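PDB 3NF4: acyl-CoA dehydrogenase from Mycobacterium thermoresistibile, which binds flavin-adenine dinucleotide and probably uses it to catalyse the alpha,beta-dehydrogenation of acyl-CoA thioesters. Local coordinates for residues P76-E85 / R304-D315. Sequence-based numbering, arbitrary orientation.
Sequences PYEVYLQVLE and RATYLDAARRRD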
loop_
_atom_site.group_PDB
_atom_site.type_symbol
_atom_site.label_atom_id
_atom_site.label_comp_id
_atom_site.label_asym_id
_atom_site.label_seq_id
_atom_site.Cartn_x
_atom_site.Cartn_y
_atom_site.Cartn_z
ATOM N N PRO A 76 23.959 -17.862 20.672
ATOM C CA PRO A 76 22.600 -18.023 20.138
ATOM C C PRO A 76 22.300 -17.008 19.015
ATOM O O PRO A 76 22.983 -15.983 18.885
ATOM C CB PRO A 76 21.703 -17.772 21.361
ATOM C CG PRO A 76 22.540 -16.929 22.270
ATOM C CD PRO A 76 23.951 -17.394 22.073
ATOM N N TYR A 77 21.289 -17.318 18.216
ATOM C CA TYR A 77 20.857 -16.474 17.102
ATOM C C TYR A 77 20.406 -15.066 17.509
ATOM O O TYR A 77 20.693 -14.100 16.810
ATOM C CB TYR A 77 19.822 -17.211 16.242
ATOM C CG TYR A 77 20.445 -17.824 14.995
ATOM C CD1 TYR A 77 21.558 -18.688 15.081
ATOM C CD2 TYR A 77 19.949 -17.515 13.725
ATOM C CE1 TYR A 77 22.147 -19.240 13.906
ATOM C CE2 TYR A 77 20.528 -18.060 12.550
ATOM C CZ TYR A 77 21.615 -18.915 12.647
ATOM O OH TYR A 77 22.158 -19.428 11.482
ATOM N N GLU A 78 19.763 -14.963 18.669
ATOM C CA GLU A 78 19.381 -13.685 19.282
ATOM C C GLU A 78 20.577 -12.728 19.445
ATOM O O GLU A 78 20.389 -11.507 19.455
ATOM C CB GLU A 78 18.662 -13.964 20.614
ATOM C CG GLU A 78 18.147 -12.774 21.421
ATOM C CD GLU A 78 17.435 -13.181 22.758
ATOM O OE1 GLU A 78 17.719 -14.254 23.355
ATOM O OE2 GLU A 78 16.574 -12.402 23.221
ATOM N N VAL A 79 21.800 -13.268 19.545
ATOM C CA VAL A 79 23.009 -12.439 19.576
ATOM C C VAL A 79 23.703 -12.408 18.204
ATOM O O VAL A 79 24.034 -11.324 17.697
ATOM C CB VAL A 79 24.034 -12.860 20.712
ATOM C CG1 VAL A 79 25.235 -11.954 20.723
ATOM C CG2 VAL A 79 23.396 -12.825 22.062
ATOM N N TYR A 80 23.914 -13.577 17.593
ATOM C CA TYR A 80 24.542 -13.618 16.263
ATOM C C TYR A 80 23.885 -12.665 15.244
ATOM O O TYR A 80 24.584 -11.877 14.599
ATOM C CB TYR A 80 24.607 -15.056 15.715
ATOM C CG TYR A 80 24.854 -15.159 14.232
ATOM C CD1 TYR A 80 25.994 -14.604 13.659
ATOM C CD2 TYR A 80 23.951 -15.829 13.395
ATOM C CE1 TYR A 80 26.235 -14.707 12.279
ATOM C CE2 TYR A 80 24.174 -15.932 12.022
ATOM C CZ TYR A 80 25.331 -15.379 11.477
ATOM O OH TYR A 80 25.589 -15.468 10.133
ATOM N N LEU A 81 22.554 -12.716 15.128
ATOM C CA LEU A 81 21.839 -11.930 14.121
ATOM C C LEU A 81 21.974 -10.418 14.296
ATOM O O LEU A 81 22.006 -9.676 13.287
ATOM C CB LEU A 81 20.356 -12.324 14.049
ATOM C CG LEU A 81 20.053 -13.727 13.504
ATOM C CD1 LEU A 81 18.573 -14.061 13.562
ATOM C CD2 LEU A 81 20.607 -13.894 12.077
ATOM N N GLN A 82 22.065 -9.973 15.561
ATOM C CA GLN A 82 22.191 -8.543 15.889
ATOM C C GLN A 82 23.634 -8.021 15.641
ATOM O O GLN A 82 23.845 -6.823 15.382
ATOM C CB GLN A 82 21.671 -8.235 17.330
ATOM C CG GLN A 82 20.167 -8.535 17.578
ATOM C CD GLN A 82 19.592 -7.968 18.900
ATOM O OE1 GLN A 82 19.463 -6.747 19.081
ATOM N NE2 GLN A 82 19.207 -8.859 19.801
ATOM N N VAL A 83 24.626 -8.915 15.709
ATOM C CA VAL A 83 25.993 -8.577 15.277
ATOM C C VAL A 83 26.043 -8.382 13.752
ATOM O O VAL A 83 26.661 -7.431 13.233
ATOM C CB VAL A 83 27.022 -9.666 15.660
ATOM C CG1 VAL A 83 28.356 -9.419 14.933
ATOM C CG2 VAL A 83 27.214 -9.737 17.172
ATOM N N LEU A 84 25.390 -9.303 13.048
ATOM C CA LEU A 84 25.203 -9.215 11.603
ATOM C C LEU A 84 24.502 -7.899 11.215
ATOM O O LEU A 84 24.880 -7.245 10.243
ATOM C CB LEU A 84 24.414 -10.434 11.121
ATOM C CG LEU A 84 24.539 -10.830 9.643
ATOM C CD1 LEU A 84 26.033 -11.012 9.227
ATOM C CD2 LEU A 84 23.726 -12.086 9.338
ATOM N N GLU A 85 23.512 -7.487 12.000
ATOM C CA GLU A 85 22.819 -6.224 11.742
ATOM C C GLU A 85 23.749 -4.986 11.841
ATOM O O GLU A 85 23.654 -4.055 11.024
ATOM C CB GLU A 85 21.597 -6.084 12.675
ATOM C CG GLU A 85 20.602 -5.045 12.215
ATOM C CD GLU A 85 19.756 -4.418 13.319
ATOM O OE1 GLU A 85 19.023 -5.102 14.075
ATOM O OE2 GLU A 85 19.769 -3.188 13.382
ATOM N N ARG A 304 12.983 -5.461 12.919
ATOM C CA ARG A 304 13.894 -5.969 13.956
ATOM C C ARG A 304 13.179 -6.943 14.918
ATOM O O ARG A 304 13.673 -8.053 15.158
ATOM C CB ARG A 304 14.522 -4.814 14.755
ATOM C CG ARG A 304 15.533 -5.259 15.852
ATOM C CD ARG A 304 16.397 -4.120 16.474
ATOM N NE ARG A 304 17.114 -3.332 15.479
ATOM C CZ ARG A 304 16.784 -2.095 15.110
ATOM N NH1 ARG A 304 15.743 -1.482 15.671
ATOM N NH2 ARG A 304 17.507 -1.464 14.186
ATOM N N ALA A 305 12.020 -6.541 15.451
ATOM C CA ALA A 305 11.244 -7.409 16.362
ATOM C C ALA A 305 10.784 -8.743 15.749
ATOM O O ALA A 305 10.766 -9.776 16.416
ATOM C CB ALA A 305 10.036 -6.654 16.947
ATOM N N THR A 306 10.403 -8.702 14.477
ATOM C CA THR A 306 10.017 -9.901 13.744
ATOM C C THR A 306 11.182 -10.914 13.570
ATOM O O THR A 306 10.990 -12.116 13.823
ATOM C CB THR A 306 9.326 -9.537 12.388
ATOM O OG1 THR A 306 8.262 -8.605 12.639
ATOM C CG2 THR A 306 8.737 -10.756 11.783
ATOM N N TYR A 307 12.382 -10.461 13.205
ATOM C CA TYR A 307 13.475 -11.450 13.053
ATOM C C TYR A 307 13.922 -12.058 14.399
ATOM O O TYR A 307 14.294 -13.244 14.468
ATOM C CB TYR A 307 14.652 -11.007 12.124
ATOM C CG TYR A 307 15.724 -10.084 12.704
ATOM C CD1 TYR A 307 16.673 -10.568 13.606
ATOM C CD2 TYR A 307 15.819 -8.757 12.306
ATOM C CE1 TYR A 307 17.650 -9.755 14.151
ATOM C CE2 TYR A 307 16.824 -7.905 12.834
ATOM C CZ TYR A 307 17.735 -8.420 13.772
ATOM O OH TYR A 307 18.743 -7.650 14.353
ATOM N N LEU A 308 13.814 -11.264 15.462
ATOM C CA LEU A 308 14.183 -11.704 16.799
ATOM C C LEU A 308 13.204 -12.697 17.396
ATOM O O LEU A 308 13.628 -13.623 18.092
ATOM C CB LEU A 308 14.369 -10.518 17.732
ATOM C CG LEU A 308 15.542 -9.580 17.440
ATOM C CD1 LEU A 308 15.392 -8.402 18.388
ATOM C CD2 LEU A 308 16.869 -10.308 17.615
ATOM N N ASP A 309 11.907 -12.504 17.126
ATOM C CA ASP A 309 10.891 -13.455 17.555
ATOM C C ASP A 309 11.187 -14.854 16.961
ATOM O O ASP A 309 11.144 -15.862 17.690
ATOM C CB ASP A 309 9.489 -12.968 17.171
ATOM C CG ASP A 309 8.381 -13.900 17.653
ATOM O OD1 ASP A 309 8.272 -15.049 17.139
ATOM O OD2 ASP A 309 7.575 -13.477 18.534
ATOM N N ALA A 310 11.473 -14.912 15.656
ATOM C CA ALA A 310 11.872 -16.167 15.008
ATOM C C ALA A 310 13.171 -16.752 15.587
ATOM O O ALA A 310 13.261 -17.942 15.779
ATOM C CB ALA A 310 11.984 -15.982 13.499
ATOM N N ALA A 311 14.151 -15.901 15.890
ATOM C CA ALA A 311 15.438 -16.333 16.466
ATOM C C ALA A 311 15.298 -17.054 17.832
ATOM O O ALA A 311 15.915 -18.103 18.067
ATOM C CB ALA A 311 16.382 -15.146 16.589
ATOM N N ARG A 312 14.477 -16.498 18.716
ATOM C CA ARG A 312 14.264 -17.094 20.035
ATOM C C ARG A 312 13.579 -18.463 19.949
ATOM O O ARG A 312 13.879 -19.344 20.760
ATOM C CB ARG A 312 13.462 -16.163 20.935
ATOM C CG ARG A 312 14.139 -14.856 21.260
ATOM C CD ARG A 312 13.119 -13.879 21.838
ATOM N NE ARG A 312 12.760 -14.160 23.236
ATOM C CZ ARG A 312 11.582 -13.861 23.793
ATOM N NH1 ARG A 312 10.616 -13.279 23.082
ATOM N NH2 ARG A 312 11.363 -14.152 25.072
ATOM N N ARG A 313 12.670 -18.636 18.978
ATOM C CA ARG A 313 12.085 -19.950 18.692
ATOM C C ARG A 313 13.155 -20.993 18.266
ATOM O O ARG A 313 13.129 -22.147 18.716
ATOM C CB ARG A 313 10.988 -19.847 17.636
ATOM C CG ARG A 313 9.736 -19.107 18.088
ATOM C CD ARG A 313 8.738 -18.888 16.938
ATOM N NE ARG A 313 7.705 -17.927 17.312
ATOM C CZ ARG A 313 6.594 -18.226 17.983
ATOM N NH1 ARG A 313 6.351 -19.476 18.370
ATOM N NH2 ARG A 313 5.729 -17.267 18.282
ATOM N N ARG A 314 14.089 -20.573 17.410
ATOM C CA ARG A 314 15.188 -21.422 16.969
ATOM C C ARG A 314 16.111 -21.766 18.129
ATOM O O ARG A 314 16.462 -22.950 18.328
ATOM C CB ARG A 314 15.991 -20.762 15.838
ATOM C CG ARG A 314 17.291 -21.493 15.493
ATOM C CD ARG A 314 18.170 -20.660 14.576
ATOM N NE ARG A 314 19.479 -21.275 14.369
ATOM C CZ ARG A 314 19.785 -22.073 13.347
ATOM N NH1 ARG A 314 18.880 -22.357 12.420
ATOM N NH2 ARG A 314 21.000 -22.583 13.243
ATOM N N ASP A 315 16.502 -20.738 18.886
ATOM C CA ASP A 315 17.374 -20.928 20.046
ATOM C C ASP A 315 16.758 -21.904 21.058
ATOM O O ASP A 315 17.497 -22.648 21.699
ATOM C CB ASP A 315 17.721 -19.608 20.740
ATOM C CG ASP A 315 18.562 -18.669 19.871
ATOM O OD1 ASP A 315 19.314 -19.134 18.968
ATOM O OD2 ASP A 315 18.482 -17.442 20.120
HETATM O O HOH W 1 17.637 -16.924 22.650
#
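Glu85 pairs with Arg304 at one end of this contact and Asp315 holds Tyr77 at the other, joining two roughly antiparallel helices of the acyl-CoA dehydrogenase fold. Helix 77-88 belongs to the N-terminal helical domain and helix 289-315 to the C-terminal one. The segment axes approach to 8.9 Å at 144°.

The carboxylate of Asp315 accepts from the first N-H groups of helix 77-88, just after Pro76 at the N-cap. OD1 accepts from Tyr77 N at 2.8 Å, and OD2 accepts from Glu78 N through its syn lone pair. The negative charge there probably suits the positive end of the helix dipole. A water donates to both Asp315 OD2 and Glu78 OE1.

At the other end, Arg304 grips Glu85 side-on. Its NE meets OE1 at 3.0 Å and its NH2 meets OE2. Gln263 takes a further bond from NH2, and Arg13 adds a second salt bridge to Glu85 OE1.

Tyr77 and Arg314 form a cation-pi pair. Arg314 lies over one face of the ring, with CZ 3.9 Å from the ring centroid and CD making a CH-pi contact. The two planes are 34° apart. Tyr80 covers the opposite face of the ring.

Apolar contacts fill the middle. Leu81 CD1 rests on Ala311 CB, and Leu81 CB touches Tyr307 CE1 at 3.7 Å. Beside them, Leu308 CD2 lies 3.7 Å from Gln82 CG. Gln82 NE2 bonds back to Glu78 O.

With its CG between the backbone N and the carbonyl carbon (chi1 81°), the Tyr307 ring runs beside Leu81 and brings OH to Glu85. This OH donates to the anti lone pair of Glu85 OE1 at 2.6 Å, with ring and carboxylate perpendicular.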